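Local coordinates for hypothetical protein (Bacteroides ovatus, PDB 4EPS) that probably forms part of the tip of fimbriae, the filamentous cell-surface appendages that mediate adhesion and biofilm formation, at residues G106-F109 against F110-L113; S446-S449 against K450-K454; A195-L198 against D199-E203. All coordinates share one frame; numbering follows the deposited sequence.

Three short-range contacts illustrate how a long, beta-rich protein fixes its turns and helix starts locally. Along the chain they come in the order contact 1, contact 3, contact 2. Contacts 1 and 3 belong to the Fimbrillin-like region, with centres about 34 Å apart: the first leads from a loop into helix 111-115, and the second carries strand 195-198 into its connection to strand 206-212. Contact 2, in helix 446-458, lies on the opposite side of the chain's centre from contact 1, their centres about 71 Å apart. None touches another, so each is a local arrangement within its own part of an extended molecule, and contact 2 also faces the second subunit.

Contact 1. Residues G106-F109 against F110-L113; sequences GDDF and FAPL
D108 grips A111 with its backbone carbonyl and F110 with its carboxylate. Its carbonyl O accepts the amide N of A111 at 3.1 Å, in a bond that is nearly straight at the hydrogen (164°), although the donor stands well above the carbonyl plane. The carboxylate adds a second grip: D108 OD1 takes the amide of F110, with N and OD1 3.3 Å apart, approached from above the carboxylate plane. That bond is the more bent of the two. Because CG lies anti to the backbone N (chi1 177°), the carboxylate swings beside the carbonyl carbon and alongside the oncoming chain, where OD2 comes within 3.5 Å of A111 CB. OD2 has its own mate in R158, with which it forms a salt bridge, so both carboxylate oxygens and the carbonyl oxygen of this residue are engaged.

The pattern is an Asx turn laid over a type I beta turn from D108 to A111, and it delivers the chain to F110, the N-cap of helix 111-115. Just before it, D103 accepts the amide of G106 through its side chain and shares backbone bonding with F109.

The two phenylalanines that follow D108 pair T-shaped. The edge of F109 points at a face of F110, with CD2 of F109 3.6 Å above the centre of the F110 ring and the ring planes 82° apart. Y89 stacks on F109 and F49 meets it edge-to-face, while the F110 ring meets Y91, which ties the pair to strand 87-92.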
# COMPACT_ATOMS: atom_id res chain seq x y z
N GLY A 106 59.12 24.08 -17.14
CA GLY A 106 57.95 24.44 -16.34
C GLY A 106 57.76 23.61 -15.08
O GLY A 106 58.47 22.62 -14.86
N ASP A 107 56.78 24.03 -14.24
CA ASP A 107 56.50 23.35 -12.97
C ASP A 107 55.50 22.18 -13.15
O ASP A 107 55.19 21.47 -12.18
CB ASP A 107 56.00 24.36 -11.92
CG ASP A 107 56.96 25.52 -11.67
OD1 ASP A 107 58.10 25.27 -11.22
OD2 ASP A 107 56.56 26.68 -11.94
N ASP A 108 55.02 21.94 -14.39
CA ASP A 108 54.10 20.84 -14.70
C ASP A 108 54.72 19.98 -15.81
O ASP A 108 54.64 20.32 -16.99
CB ASP A 108 52.71 21.38 -15.10
CG ASP A 108 51.68 20.34 -15.52
OD1 ASP A 108 51.93 19.12 -15.33
OD2 ASP A 108 50.64 20.74 -16.08
N PHE A 109 55.33 18.83 -15.42
CA PHE A 109 56.01 17.94 -16.37
C PHE A 109 55.12 17.46 -17.52
O PHE A 109 55.63 17.24 -18.61
CB PHE A 109 56.60 16.73 -15.63
CG PHE A 109 57.44 15.78 -16.45
CD1 PHE A 109 58.75 16.10 -16.80
CD2 PHE A 109 56.95 14.53 -16.82
CE1 PHE A 109 59.54 15.21 -17.53
CE2 PHE A 109 57.75 13.62 -17.52
CZ PHE A 109 59.05 13.97 -17.87
N PHE A 110 53.81 17.23 -17.28
CA PHE A 110 52.95 16.73 -18.34
C PHE A 110 52.03 17.83 -18.96
O PHE A 110 51.05 17.49 -19.64
CB PHE A 110 52.09 15.56 -17.82
CG PHE A 110 52.88 14.31 -17.47
CD1 PHE A 110 53.42 13.51 -18.47
CD2 PHE A 110 53.01 13.91 -16.15
CE1 PHE A 110 54.11 12.32 -18.15
CE2 PHE A 110 53.70 12.73 -15.83
CZ PHE A 110 54.23 11.94 -16.83
N ALA A 111 52.36 19.12 -18.76
CA ALA A 111 51.58 20.23 -19.33
C ALA A 111 51.33 20.06 -20.86
O ALA A 111 50.17 20.18 -21.26
CB ALA A 111 52.25 21.57 -19.04
N PRO A 112 52.34 19.71 -21.73
CA PRO A 112 52.04 19.56 -23.17
C PRO A 112 51.15 18.36 -23.50
O PRO A 112 50.35 18.42 -24.43
CB PRO A 112 53.42 19.40 -23.81
CG PRO A 112 54.40 19.94 -22.78
CD PRO A 112 53.79 19.53 -21.48
N LEU A 113 51.28 17.26 -22.76
CA LEU A 113 50.43 16.07 -22.96
C LEU A 113 48.97 16.46 -22.72
O LEU A 113 48.12 16.18 -23.55
CB LEU A 113 50.88 14.95 -22.01
CG LEU A 113 50.06 13.65 -22.01
CD1 LEU A 113 50.12 12.94 -23.39
CD2 LEU A 113 50.54 12.73 -20.87

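Contact 2. Residues S446-S449 against K450-K454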
# COMPACT_ATOMS: atom_id res chain seq x y z
N SER A 446 -12.55 -13.45 -17.16
CA SER A 446 -11.49 -12.44 -16.95
C SER A 446 -10.94 -11.91 -18.29
O SER A 446 -10.55 -10.74 -18.37
CB SER A 446 -10.34 -13.01 -16.12
OG SER A 446 -9.88 -14.24 -16.66
N LEU A 447 -10.97 -12.72 -19.35
CA LEU A 447 -10.47 -12.25 -20.64
C LEU A 447 -11.26 -11.02 -21.09
O LEU A 447 -10.67 -9.99 -21.44
CB LEU A 447 -10.58 -13.39 -21.66
CG LEU A 447 -9.93 -13.18 -23.03
CD1 LEU A 447 -9.70 -14.53 -23.68
CD2 LEU A 447 -10.85 -12.36 -23.97
N GLU A 448 -12.59 -11.08 -21.05
CA GLU A 448 -13.36 -9.92 -21.49
C GLU A 448 -13.45 -8.83 -20.41
O GLU A 448 -13.30 -7.64 -20.74
CB GLU A 448 -14.77 -10.35 -21.94
CG GLU A 448 -14.70 -11.19 -23.22
CD GLU A 448 -15.97 -11.36 -24.01
OE1 GLU A 448 -16.91 -12.04 -23.53
OE2 GLU A 448 -16.00 -10.87 -25.17
N SER A 449 -13.65 -9.21 -19.13
CA SER A 449 -13.85 -8.28 -18.00
C SER A 449 -12.58 -7.59 -17.50
O SER A 449 -12.65 -6.42 -17.08
CB SER A 449 -14.50 -9.01 -16.83
OG SER A 449 -15.72 -9.62 -17.21
N LYS A 450 -11.44 -8.32 -17.43
CA LYS A 450 -10.19 -7.73 -16.91
C LYS A 450 -9.22 -7.27 -18.00
O LYS A 450 -8.47 -6.33 -17.77
CB LYS A 450 -9.46 -8.71 -15.97
CG LYS A 450 -10.22 -8.94 -14.67
CD LYS A 450 -9.41 -9.74 -13.64
CE LYS A 450 -10.19 -9.82 -12.35
NZ LYS A 450 -9.69 -10.90 -11.45
N LEU A 451 -9.19 -7.95 -19.16
CA LEU A 451 -8.24 -7.57 -20.20
C LEU A 451 -8.86 -6.68 -21.28
O LEU A 451 -8.32 -5.61 -21.54
CB LEU A 451 -7.60 -8.83 -20.82
CG LEU A 451 -6.89 -9.81 -19.83
CD1 LEU A 451 -6.32 -11.03 -20.60
CD2 LEU A 451 -5.73 -9.11 -19.07
N ASN A 452 -9.96 -7.11 -21.92
CA ASN A 452 -10.53 -6.33 -23.05
C ASN A 452 -11.00 -4.94 -22.62
O ASN A 452 -10.86 -4.00 -23.39
CB ASN A 452 -11.68 -7.11 -23.71
CG ASN A 452 -11.14 -8.17 -24.65
OD1 ASN A 452 -9.95 -8.18 -24.98
ND2 ASN A 452 -12.00 -9.03 -25.14
N THR A 453 -11.50 -4.81 -21.39
CA THR A 453 -11.92 -3.49 -20.87
C THR A 453 -10.75 -2.49 -20.76
O THR A 453 -10.96 -1.27 -20.74
CB THR A 453 -12.61 -3.64 -19.51
OG1 THR A 453 -11.72 -4.33 -18.62
CG2 THR A 453 -13.98 -4.37 -19.62
N LYS A 454 -9.50 -3.01 -20.70
CA LYS A 454 -8.30 -2.15 -20.65
C LYS A 454 -7.77 -1.93 -22.05
O LYS A 454 -7.44 -0.81 -22.42
CB LYS A 454 -7.18 -2.76 -19.77
CG LYS A 454 -7.65 -3.29 -18.44
CD LYS A 454 -8.27 -2.22 -17.51
CE LYS A 454 -8.62 -2.84 -16.18
NZ LYS A 454 -9.63 -3.93 -16.32
O HOH W 1 -14.71 -8.26 -24.82
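N452 turns back along the helix toward L447 and E448, and its side chain crosses both at an oblique angle. Its ND2 lies 3.7 Å from CD2 of L447 and 4.0 Å from CG of E448, while the amide and carboxylate planes of N452 and E448 stand 74° apart. One water joins the two ends: it accepts from N452 ND2 at 2.8 Å and donates to E448 OE2. The remaining oxygens bond within the chain: E448 OE1 to N445, N452 OD1 to M463 N.

The backbone beneath belongs to helix 446-458 and widens here into a pi-type turn. S446 O holds the amides of both K450 and L451, and L447 O receives N452 N at 3.0 Å, five residues on.

On another flank, T453 places its hydroxyl between its backbone N and carbonyl carbon (chi1 56°), which lets OG1 donate to S449 O at 2.8 Å from above the carbonyl plane. K454 bends back so that NZ donates to T453 OG1 (3.1 Å) and to K450 O. A valine in place of T453 would probably leave S449 O without this donor and K454 NZ short of one acceptor. T453 also packs on D444 of the second subunit.

Contact 3. Residues A195-L198 against D199-E203; sequences AFYL and DNVEE
Y197 lies against V201 and E202 where strand 195-198 ends in a classic gamma turn, centred on D199, that begins the connection to the antiparallel neighbouring strand 206-212. The hydrogen bond of the turn runs from the amide N of N200 to L198 O, 2.8 Å apart. It meets the oxygen from the side, at a C=O...N angle of 95° and above the carbonyl plane, as the seven-membered hydrogen-bonded loop of a gamma turn requires. D199, the middle residue of the turn, has positive phi (64°). In the conformer described here, its carboxylate extends beside the L198 side chain, both pointing the same way, with D199 OD2 3.6 Å from L198 CG; OD2 also accepts from N228.

Apolar contact is carried by the tyrosine ring. V201 CG1 sits over one face, 3.8 Å from the centroid and only 11° off the ring normal, a CH-pi contact, while CG2 rests near CD2 of Y197. V201 also touches I231 and H233 of strand 229-234, and H233 meets the Y197 ring edge-to-face.

Backbone oxygens approach the tyrosine too. N200 O lies 3.5 Å from Y197 CB, and it shares the hydroxyl of T205 with E202 O. That second oxygen comes to the ring edge, close to the ring plane, with Y197 CD1 3.2 Å from E202 O.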
# COMPACT_ATOMS: atom_id res chain seq x y z
N ALA A 195 18.83 10.42 -25.81
CA ALA A 195 19.86 10.89 -26.73
C ALA A 195 20.41 12.18 -26.21
O ALA A 195 19.65 13.03 -25.73
CB ALA A 195 19.30 11.09 -28.15
N PHE A 196 21.73 12.33 -26.31
CA PHE A 196 22.40 13.57 -25.94
C PHE A 196 23.04 14.21 -27.17
O PHE A 196 23.58 13.50 -28.02
CB PHE A 196 23.46 13.32 -24.85
CG PHE A 196 22.91 12.83 -23.54
CD1 PHE A 196 22.43 13.72 -22.59
CD2 PHE A 196 22.88 11.46 -23.25
CE1 PHE A 196 21.92 13.26 -21.37
CE2 PHE A 196 22.38 11.00 -22.03
CZ PHE A 196 21.89 11.90 -21.11
N TYR A 197 23.04 15.55 -27.21
CA TYR A 197 23.57 16.36 -28.31
C TYR A 197 24.45 17.47 -27.81
O TYR A 197 24.12 18.11 -26.81
CB TYR A 197 22.42 16.99 -29.12
CG TYR A 197 21.46 15.96 -29.67
CD1 TYR A 197 21.68 15.36 -30.90
CD2 TYR A 197 20.33 15.58 -28.95
CE1 TYR A 197 20.82 14.38 -31.40
CE2 TYR A 197 19.45 14.61 -29.44
CZ TYR A 197 19.70 14.02 -30.67
OH TYR A 197 18.83 13.08 -31.16
N LEU A 198 25.50 17.78 -28.57
CA LEU A 198 26.34 18.92 -28.25
C LEU A 198 25.82 20.20 -28.92
O LEU A 198 25.68 20.24 -30.15
CB LEU A 198 27.80 18.66 -28.70
CG LEU A 198 28.89 19.51 -28.06
CD1 LEU A 198 29.04 19.19 -26.59
CD2 LEU A 198 30.21 19.27 -28.74
N ASP A 199 25.54 21.24 -28.09
CA ASP A 199 25.11 22.61 -28.42
C ASP A 199 23.73 22.71 -29.11
O ASP A 199 22.98 23.62 -28.75
CB ASP A 199 26.16 23.34 -29.25
CG ASP A 199 27.43 23.62 -28.47
OD1 ASP A 199 27.38 24.42 -27.50
OD2 ASP A 199 28.48 23.05 -28.82
N ASN A 200 23.41 21.86 -30.09
CA ASN A 200 22.11 21.91 -30.77
C ASN A 200 21.72 20.52 -31.25
O ASN A 200 22.59 19.67 -31.44
CB ASN A 200 22.11 22.92 -31.94
CG ASN A 200 23.32 22.84 -32.83
OD1 ASN A 200 23.41 21.97 -33.70
ND2 ASN A 200 24.29 23.74 -32.63
N VAL A 201 20.42 20.29 -31.43
CA VAL A 201 19.88 18.98 -31.82
C VAL A 201 19.96 18.83 -33.34
O VAL A 201 19.34 19.59 -34.09
CB VAL A 201 18.47 18.74 -31.25
CG1 VAL A 201 17.96 17.35 -31.62
CG2 VAL A 201 18.46 18.93 -29.74
N GLU A 202 20.77 17.85 -33.77
CA GLU A 202 21.10 17.42 -35.14
C GLU A 202 21.65 16.00 -35.08
O GLU A 202 22.22 15.64 -34.06
CB GLU A 202 22.19 18.33 -35.76
CG GLU A 202 21.71 19.65 -36.33
CD GLU A 202 22.82 20.65 -36.59
OE1 GLU A 202 23.98 20.23 -36.82
OE2 GLU A 202 22.53 21.87 -36.58
N GLU A 203 21.55 15.22 -36.19
CA GLU A 203 22.09 13.85 -36.23
C GLU A 203 23.62 13.85 -36.05
O GLU A 203 24.14 12.98 -35.34
CB GLU A 203 21.70 13.15 -37.55
CG GLU A 203 21.74 11.63 -37.47
CD GLU A 203 21.61 10.88 -38.79
OE1 GLU A 203 20.93 11.37 -39.71
OE2 GLU A 203 22.18 9.76 -38.87